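PDB 6Y1W: putative tryptophan halogenase, which is a flavin-dependent halogenase that probably binds FAD and may have monooxygenase activity. Local coordinates for residues V252-V257 with L307-T313; R356-R360 with Q380-E384. All coordinates share one frame; numbering follows the deposited sequence.

The two contacts lie on opposite sides of the chain's centre, about 36 Å apart between centres and about 23 Å between nearest atoms. They share no helix or strand. Contact 1 is the more peripheral, about 23 Å from the chain centre: the end of strand 248-254 meets the loop between helix 296-306 and strand 316-319, through a mix of backbone and side-chain hydrogen bonds. Contact 2, about 14 Å from that centre, links helices 350-363 and 371-397 through side chains. Both are partly buried and both rely on arginine-glutamate salt bridges, but contact 1 has one pair, with exposed Arg-310, whereas in contact 2 two arginines converge on the buried Glu-384.

Contact 1 (V252-V257 with L307-T313); sequences VQTESV and LQGRALT. With BUD ((2S,3S)-butane-2,3-diol), chain K.
Glu-255 and Arg-310 meet side-on: NE of Arg-310 donates to OE2 of Glu-255 at 2.9 Å and NH2 of Arg-310 to OE1 of Glu-255 at 3.0 Å, making a two-pronged salt bridge. The carboxylate and guanidinium planes are turned 40° apart. OE2 of Glu-255 also takes the backbone N of Arg-310 at 2.9 Å, from the same face as NE. CG of Glu-255 sits between its backbone N and carbonyl carbon (chi1 66°), and the otherwise extended chain brings OE2 to that N of Arg-310.

Backbone bonds continue the pairing, joining the end of strand 248-254 to the loop from helix 296-306 to strand 316-319. Glu-255 N reaches Arg-310 O at 2.9 Å, Leu-312 N reaches Gln-253 O at 2.8 Å, and a single beta bridge joins Thr-254 to Ala-311. Gln-253 N donates almost straight to OG1 of Thr-313 at 3.0 Å. CB of Thr-313 lies 3.4 Å from C3 of a bound butanediol. Leu-307 packs its two methyls against CG1 of Val-252.

Farther out, Arg-282 holds OE1 of Gln-253, and Asn-285 on strand 283-289 bonds OG1 of Thr-254. Three donors on one carboxylate probably favour its ionised form and fix its rotation.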
ATOM      1  N   VAL A 252      10.244  32.232 -17.363  1.00 15.24           N
ATOM      2  CA  VAL A 252      11.428  33.041 -17.700  1.00 15.76           C
ATOM      3  C   VAL A 252      12.578  32.627 -16.792  1.00 15.70           C
ATOM      4  O   VAL A 252      12.387  32.393 -15.593  1.00 15.26           O
ATOM      5  CB  VAL A 252      11.135  34.552 -17.555  1.00 20.50           C
ATOM      6  CG1 VAL A 252      10.867  34.923 -16.071  1.00 16.59           C
ATOM      7  CG2 VAL A 252      12.315  35.395 -18.128  1.00 23.04           C
ATOM      8  N   GLN A 253      13.791  32.604 -17.355  1.00 15.24           N
ATOM      9  CA  GLN A 253      14.981  32.322 -16.574  1.00 14.96           C
ATOM     10  C   GLN A 253      15.636  33.629 -16.148  1.00 15.47           C
ATOM     11  O   GLN A 253      15.581  34.636 -16.854  1.00 17.04           O
ATOM     12  CB  GLN A 253      15.966  31.441 -17.379  1.00 17.51           C
ATOM     13  CG  GLN A 253      15.348  30.155 -17.954  1.00 17.12           C
ATOM     14  CD  GLN A 253      14.752  29.183 -16.872  1.00 22.34           C
ATOM     15  OE1 GLN A 253      15.491  28.550 -16.115  1.00 23.32           O
ATOM     16  NE2 GLN A 253      13.413  29.065 -16.825  1.00 25.23           N
ATOM     17  N   THR A 254      16.241  33.618 -14.972  1.00 14.86           N
ATOM     18  CA  THR A 254      16.950  34.805 -14.504  1.00 13.99           C
ATOM     19  C   THR A 254      18.334  34.401 -14.037  1.00 16.28           C
ATOM     20  O   THR A 254      18.588  33.248 -13.692  1.00 15.53           O
ATOM     21  CB  THR A 254      16.224  35.527 -13.350  1.00 14.96           C
ATOM     22  OG1 THR A 254      15.897  34.581 -12.303  1.00 16.01           O
ATOM     23  CG2 THR A 254      14.954  36.230 -13.851  1.00 17.38           C
ATOM     24  N   GLU A 255      19.246  35.379 -13.977  1.00 16.18           N
ATOM     25  CA  GLU A 255      20.536  35.036 -13.401  1.00 19.91           C
ATOM     26  C   GLU A 255      20.413  34.782 -11.892  1.00 18.80           C
ATOM     27  O   GLU A 255      19.518  35.297 -11.203  1.00 19.61           O
ATOM     28  CB  GLU A 255      21.574  36.143 -13.683  1.00 20.11           C
ATOM     29  CG  GLU A 255      21.265  37.392 -13.015  1.00 22.17           C
ATOM     30  CD  GLU A 255      22.018  38.604 -13.616  1.00 28.80           C
ATOM     31  OE1 GLU A 255      23.066  38.453 -14.313  1.00 28.02           O
ATOM     32  OE2 GLU A 255      21.531  39.714 -13.364  1.00 23.45           O
ATOM     33  N   SER A 256      21.327  33.967 -11.383  1.00 17.18           N
ATOM     34  CA  SER A 256      21.431  33.768  -9.947  0.83 16.57           C
ATOM     35  C   SER A 256      21.878  35.059  -9.266  1.00 19.99           C
ATOM     36  O   SER A 256      22.711  35.805  -9.798  1.00 21.07           O
ATOM     37  CB  SER A 256      22.435  32.659  -9.653  0.83 15.91           C
ATOM     38  OG  SER A 256      22.156  31.513 -10.452  0.83 20.73           O
ATOM     39  N   VAL A 257      21.331  35.315  -8.081  1.00 19.00           N
ATOM     40  CA  VAL A 257      21.717  36.478  -7.289  1.00 19.53           C
ATOM     41  C   VAL A 257      22.346  36.076  -5.970  1.00 24.92           C
ATOM     42  O   VAL A 257      22.577  36.931  -5.110  1.00 29.02           O
ATOM     43  CB  VAL A 257      20.528  37.420  -7.048  1.00 23.64           C
ATOM     44  CG1 VAL A 257      20.023  37.962  -8.366  1.00 24.05           C
ATOM     45  CG2 VAL A 257      19.419  36.740  -6.258  1.00 30.36           C
ATOM     46  N   LEU A 307      10.559  39.030  -9.837  1.00 19.73           N
ATOM     47  CA  LEU A 307      11.846  38.510 -10.295  1.00 17.09           C
ATOM     48  C   LEU A 307      12.985  39.162  -9.530  1.00 22.84           C
ATOM     49  O   LEU A 307      12.886  40.309  -9.080  1.00 25.31           O
ATOM     50  CB  LEU A 307      12.046  38.746 -11.796  1.00 18.24           C
ATOM     51  CG  LEU A 307      11.118  37.979 -12.757  1.00 22.98           C
ATOM     52  CD1 LEU A 307      11.444  38.277 -14.208  1.00 21.99           C
ATOM     53  CD2 LEU A 307      11.223  36.485 -12.520  1.00 18.11           C
ATOM     54  N   GLN A 308      14.031  38.374  -9.300  1.00 18.57           N
ATOM     55  CA  GLN A 308      15.325  38.858  -8.843  1.00 23.27           C
ATOM     56  C   GLN A 308      16.351  38.542  -9.915  1.00 22.66           C
ATOM     57  O   GLN A 308      16.343  37.440 -10.483  1.00 22.28           O
ATOM     58  CB  GLN A 308      15.756  38.204  -7.545  1.00 24.99           C
ATOM     59  CG  GLN A 308      14.842  38.490  -6.367  1.00 33.01           C
ATOM     60  CD  GLN A 308      15.114  37.529  -5.236  1.00 36.68           C
ATOM     61  OE1 GLN A 308      14.359  36.578  -5.019  1.00 38.54           O
ATOM     62  NE2 GLN A 308      16.222  37.749  -4.525  1.00 38.03           N
ATOM     63  N   GLY A 309      17.204  39.513 -10.209  1.00 20.92           N
ATOM     64  CA  GLY A 309      18.219  39.360 -11.226  1.00 21.04           C
ATOM     65  C   GLY A 309      17.695  39.651 -12.620  1.00 25.87           C
ATOM     66  O   GLY A 309      16.488  39.665 -12.888  1.00 23.69           O
ATOM     67  N   ARG A 310      18.630  39.853 -13.542  1.00 17.29           N
ATOM     68  CA  ARG A 310      18.213  40.130 -14.907  1.00 19.90           C
ATOM     69  C   ARG A 310      17.667  38.864 -15.571  1.00 18.69           C
ATOM     70  O   ARG A 310      18.123  37.743 -15.308  1.00 18.43           O
ATOM     71  CB  ARG A 310      19.391  40.661 -15.728  1.00 19.80           C
ATOM     72  CG  ARG A 310      19.814  42.075 -15.272  1.00 24.68           C
ATOM     73  CD  ARG A 310      21.163  42.485 -15.864  1.00 20.47           C
ATOM     74  NE  ARG A 310      22.240  41.611 -15.413  1.00 22.52           N
ATOM     75  CZ  ARG A 310      23.521  41.731 -15.776  1.00 23.81           C
ATOM     76  NH1 ARG A 310      23.889  42.700 -16.612  1.00 29.22           N
ATOM     77  NH2 ARG A 310      24.420  40.892 -15.301  1.00 24.98           N
ATOM     78  N   ALA A 311      16.707  39.061 -16.460  1.00 20.28           N
ATOM     79  CA  ALA A 311      16.192  37.957 -17.260  1.00 19.56           C
ATOM     80  C   ALA A 311      17.237  37.469 -18.251  1.00 19.29           C
ATOM     81  O   ALA A 311      17.899  38.266 -18.936  1.00 19.75           O
ATOM     82  CB  ALA A 311      14.942  38.397 -18.016  1.00 22.56           C
ATOM     83  N   LEU A 312      17.322  36.141 -18.409  1.00 15.90           N
ATOM     84  CA  LEU A 312      18.242  35.496 -19.338  1.00 19.14           C
ATOM     85  C   LEU A 312      17.543  35.005 -20.588  1.00 18.91           C
ATOM     86  O   LEU A 312      18.220  34.612 -21.540  1.00 19.68           O
ATOM     87  CB  LEU A 312      18.935  34.287 -18.680  1.00 15.66           C
ATOM     88  CG  LEU A 312      19.813  34.696 -17.535  1.00 16.34           C
ATOM     89  CD1 LEU A 312      20.467  33.460 -16.907  1.00 18.21           C
ATOM     90  CD2 LEU A 312      20.896  35.601 -18.054  1.00 19.27           C
ATOM     91  N   THR A 313      16.201  34.963 -20.574  1.00 18.14           N
ATOM     92  CA  THR A 313      15.382  34.518 -21.702  1.00 16.81           C
ATOM     93  C   THR A 313      14.220  35.489 -21.872  1.00 19.05           C
ATOM     94  O   THR A 313      13.912  36.287 -20.978  1.00 20.16           O
ATOM     95  CB  THR A 313      14.858  33.079 -21.491  1.00 23.26           C
ATOM     96  OG1 THR A 313      14.047  33.027 -20.306  1.00 25.36           O
ATOM     97  CG2 THR A 313      16.037  32.082 -21.338  1.00 19.20           C
TER
HETATM   98  C1  BUD K 609      17.454  31.150 -25.791  1.00 25.66           C
HETATM   99  O1  BUD K 609      18.036  33.275 -24.779  1.00 36.32           O
HETATM  100  C2  BUD K 609      17.023  32.580 -25.484  1.00 26.44           C
HETATM  101  O2  BUD K 609      15.016  33.866 -24.975  1.00 25.24           O
HETATM  102  C3  BUD K 609      15.681  32.668 -24.756  1.00 29.35           C
HETATM  103  C4  BUD K 609      14.692  31.599 -25.127  1.00 20.94           C
HETATM  104  O   HOH W   1      17.265  34.998  -9.857  1.00 18.99           O

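Contact 2 (R356-R360 with Q380-E384); sequences RGIVR and QAAEE
Arg-356 and Arg-360, one helical turn apart on helix 350-363, both reach the carboxylate of Glu-384 on helix 371-397, and ionic bonds dominate the contact. Arg-356 grips side-on: its NE donates to OE1 of Glu-384 at 3.0 Å, and its NH2 to OE2 of Glu-384 at 3.0 Å. Both acceptors lie close to the guanidinium plane, which is turned only 18° from the carboxylate, so this pair is nearly coplanar. Bends at chi2 and chi3 fold the Arg-356 chain round to present that edge. Arg-360 arrives differently. Its NH2 is 3.2 Å from OE1 of Glu-384 and makes a weak bond to OE2, with the two planes 67° apart. The carboxylate thus draws on two arginines, an arrangement that would be expected to stabilise its negative charge. NH1 of Arg-356 has a second ionic partner, a sulfonate oxygen of a bound MES molecule, probably from the crystallisation liquor.

Together Arg-356, Arg-360 and Glu-384 form a salt-bridge network that joins two antiparallel helices of the halogenase fold. The helix segments have their axes at 150° and 11.4 Å apart at closest approach, a wide spacing bridged by long side chains.

Van der Waals contacts flank the ionic group. Ala-381 and the carbonyl carbon of Gln-380 lie over one face of the Arg-360 guanidinium, offset toward its rim, with CB of Ala-381 3.6 Å from NH1 of Arg-360. Gln-380 slides past the Arg-360 chain in the opposite direction, its OE1 3.7 Å from CD of Arg-360; its NE2 is bonded to Glu-376.

Polar and cation-pi approaches also meet the Arg-360 guanidinium. A carbonyl of its own helix, the backbone O of Arg-356, sits over the centre of the face opposite Ala-381. Tyr-377 makes a cation-pi contact with Arg-360.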
ATOM      1  N   ARG A 356       6.264   6.883 -13.459  1.00 14.19           N
ATOM      2  CA  ARG A 356       5.303   5.842 -13.061  1.00 14.39           C
ATOM      3  C   ARG A 356       4.743   5.110 -14.274  1.00 15.44           C
ATOM      4  O   ARG A 356       4.574   3.885 -14.251  1.00 15.48           O
ATOM      5  CB  ARG A 356       4.143   6.435 -12.253  1.00 16.91           C
ATOM      6  CG  ARG A 356       4.560   6.972 -10.889  1.00 15.52           C
ATOM      7  CD  ARG A 356       5.109   5.865  -9.959  1.00 18.27           C
ATOM      8  NE  ARG A 356       4.121   4.803  -9.849  1.00 22.75           N
ATOM      9  CZ  ARG A 356       4.390   3.506  -9.952  1.00 25.85           C
ATOM     10  NH1 ARG A 356       5.637   3.088 -10.179  1.00 26.02           N
ATOM     11  NH2 ARG A 356       3.394   2.623  -9.839  1.00 25.62           N
ATOM     12  N   GLY A 357       4.409   5.843 -15.332  1.00 14.05           N
ATOM     13  CA  GLY A 357       3.867   5.191 -16.512  1.00 12.72           C
ATOM     14  C   GLY A 357       4.871   4.218 -17.105  1.00 14.73           C
ATOM     15  O   GLY A 357       4.498   3.142 -17.583  1.00 13.88           O
ATOM     16  N   ILE A 358       6.153   4.594 -17.092  1.00 14.62           N
ATOM     17  CA  ILE A 358       7.213   3.750 -17.664  1.00 13.84           C
ATOM     18  C   ILE A 358       7.450   2.521 -16.784  1.00 16.34           C
ATOM     19  O   ILE A 358       7.506   1.372 -17.265  1.00 16.15           O
ATOM     20  CB  ILE A 358       8.514   4.571 -17.806  1.00 16.84           C
ATOM     21  CG1 ILE A 358       8.355   5.675 -18.839  1.00 17.83           C
ATOM     22  CG2 ILE A 358       9.716   3.626 -18.150  1.00 16.42           C
ATOM     23  CD1 ILE A 358       9.457   6.756 -18.742  1.00 16.59           C
ATOM     24  N   VAL A 359       7.662   2.752 -15.491  1.00 14.66           N
ATOM     25  CA  VAL A 359       7.947   1.664 -14.569  1.00 13.89           C
ATOM     26  C   VAL A 359       6.777   0.693 -14.532  1.00 15.46           C
ATOM     27  O   VAL A 359       6.966  -0.531 -14.540  1.00 14.16           O
ATOM     28  CB  VAL A 359       8.269   2.217 -13.167  1.00 16.34           C
ATOM     29  CG1 VAL A 359       8.325   1.058 -12.112  1.00 16.19           C
ATOM     30  CG2 VAL A 359       9.616   2.930 -13.217  1.00 16.99           C
ATOM     31  N   ARG A 360       5.553   1.213 -14.521  1.00 16.08           N
ATOM     32  CA  ARG A 360       4.406   0.310 -14.516  1.00 14.60           C
ATOM     33  C   ARG A 360       4.358  -0.511 -15.792  1.00 15.81           C
ATOM     34  O   ARG A 360       4.048  -1.708 -15.748  1.00 17.08           O
ATOM     35  CB  ARG A 360       3.099   1.082 -14.352  1.00 14.15           C
ATOM     36  CG  ARG A 360       1.915   0.153 -14.052  1.00 19.16           C
ATOM     37  CD  ARG A 360       0.607   0.928 -14.087  1.00 18.35           C
ATOM     38  NE  ARG A 360       0.686   2.097 -13.202  1.00 18.68           N
ATOM     39  CZ  ARG A 360       0.668   3.360 -13.615  1.00 21.23           C
ATOM     40  NH1 ARG A 360       0.568   3.676 -14.904  1.00 19.85           N
ATOM     41  NH2 ARG A 360       0.765   4.328 -12.700  1.00 24.95           N
ATOM     42  N   GLN A 380      -4.609   1.040 -12.203  1.00 17.95           N
ATOM     43  CA  GLN A 380      -3.573   1.575 -11.333  1.00 19.19           C
ATOM     44  C   GLN A 380      -3.285   3.020 -11.689  1.00 18.40           C
ATOM     45  O   GLN A 380      -3.167   3.871 -10.800  1.00 17.49           O
ATOM     46  CB  GLN A 380      -2.299   0.737 -11.454  1.00 18.78           C
ATOM     47  CG  GLN A 380      -2.372  -0.691 -10.929  1.00 22.44           C
ATOM     48  CD  GLN A 380      -0.988  -1.325 -10.891  1.00 34.07           C
ATOM     49  OE1 GLN A 380       0.033  -0.619 -10.810  1.00 35.89           O
ATOM     50  NE2 GLN A 380      -0.936  -2.653 -10.952  1.00 34.59           N
ATOM     51  N   ALA A 381      -3.205   3.317 -12.982  1.00 15.87           N
ATOM     52  CA  ALA A 381      -2.924   4.696 -13.390  1.00 14.62           C
ATOM     53  C   ALA A 381      -4.012   5.638 -12.898  1.00 18.39           C
ATOM     54  O   ALA A 381      -3.718   6.731 -12.391  1.00 19.78           O
ATOM     55  CB  ALA A 381      -2.823   4.792 -14.914  1.00 14.58           C
ATOM     56  N   ALA A 382      -5.271   5.229 -13.060  1.00 17.31           N
ATOM     57  CA  ALA A 382      -6.394   6.075 -12.664  1.00 20.48           C
ATOM     58  C   ALA A 382      -6.396   6.326 -11.157  1.00 21.49           C
ATOM     59  O   ALA A 382      -6.597   7.461 -10.711  1.00 22.01           O
ATOM     60  CB  ALA A 382      -7.707   5.430 -13.121  1.00 18.94           C
ATOM     61  N   GLU A 383      -6.141   5.294 -10.362  1.00 17.94           N
ATOM     62  CA  GLU A 383      -6.119   5.471  -8.911  1.00 19.06           C
ATOM     63  C   GLU A 383      -4.983   6.385  -8.491  1.00 21.76           C
ATOM     64  O   GLU A 383      -5.162   7.247  -7.622  1.00 18.17           O
ATOM     65  CB  GLU A 383      -6.011   4.115  -8.209  1.00 22.58           C
ATOM     66  CG  GLU A 383      -7.368   3.428  -8.168  1.00 33.71           C
ATOM     67  CD  GLU A 383      -7.325   1.958  -7.841  1.00 44.56           C
ATOM     68  OE1 GLU A 383      -6.259   1.453  -7.444  1.00 44.59           O
ATOM     69  OE2 GLU A 383      -8.386   1.311  -7.989  1.00 62.43           O
ATOM     70  N   GLU A 384      -3.802   6.211  -9.086  1.00 15.70           N
ATOM     71  CA  GLU A 384      -2.667   7.030  -8.671  1.00 16.16           C
ATOM     72  C   GLU A 384      -2.878   8.500  -9.012  1.00 18.46           C
ATOM     73  O   GLU A 384      -2.556   9.374  -8.195  1.00 18.38           O
ATOM     74  CB  GLU A 384      -1.378   6.511  -9.313  1.00 17.32           C
ATOM     75  CG  GLU A 384      -0.877   5.236  -8.664  1.00 16.75           C
ATOM     76  CD  GLU A 384       0.405   4.744  -9.353  1.00 25.94           C
ATOM     77  OE1 GLU A 384       1.237   5.592  -9.744  1.00 27.84           O
ATOM     78  OE2 GLU A 384       0.587   3.528  -9.483  1.00 27.85           O
TER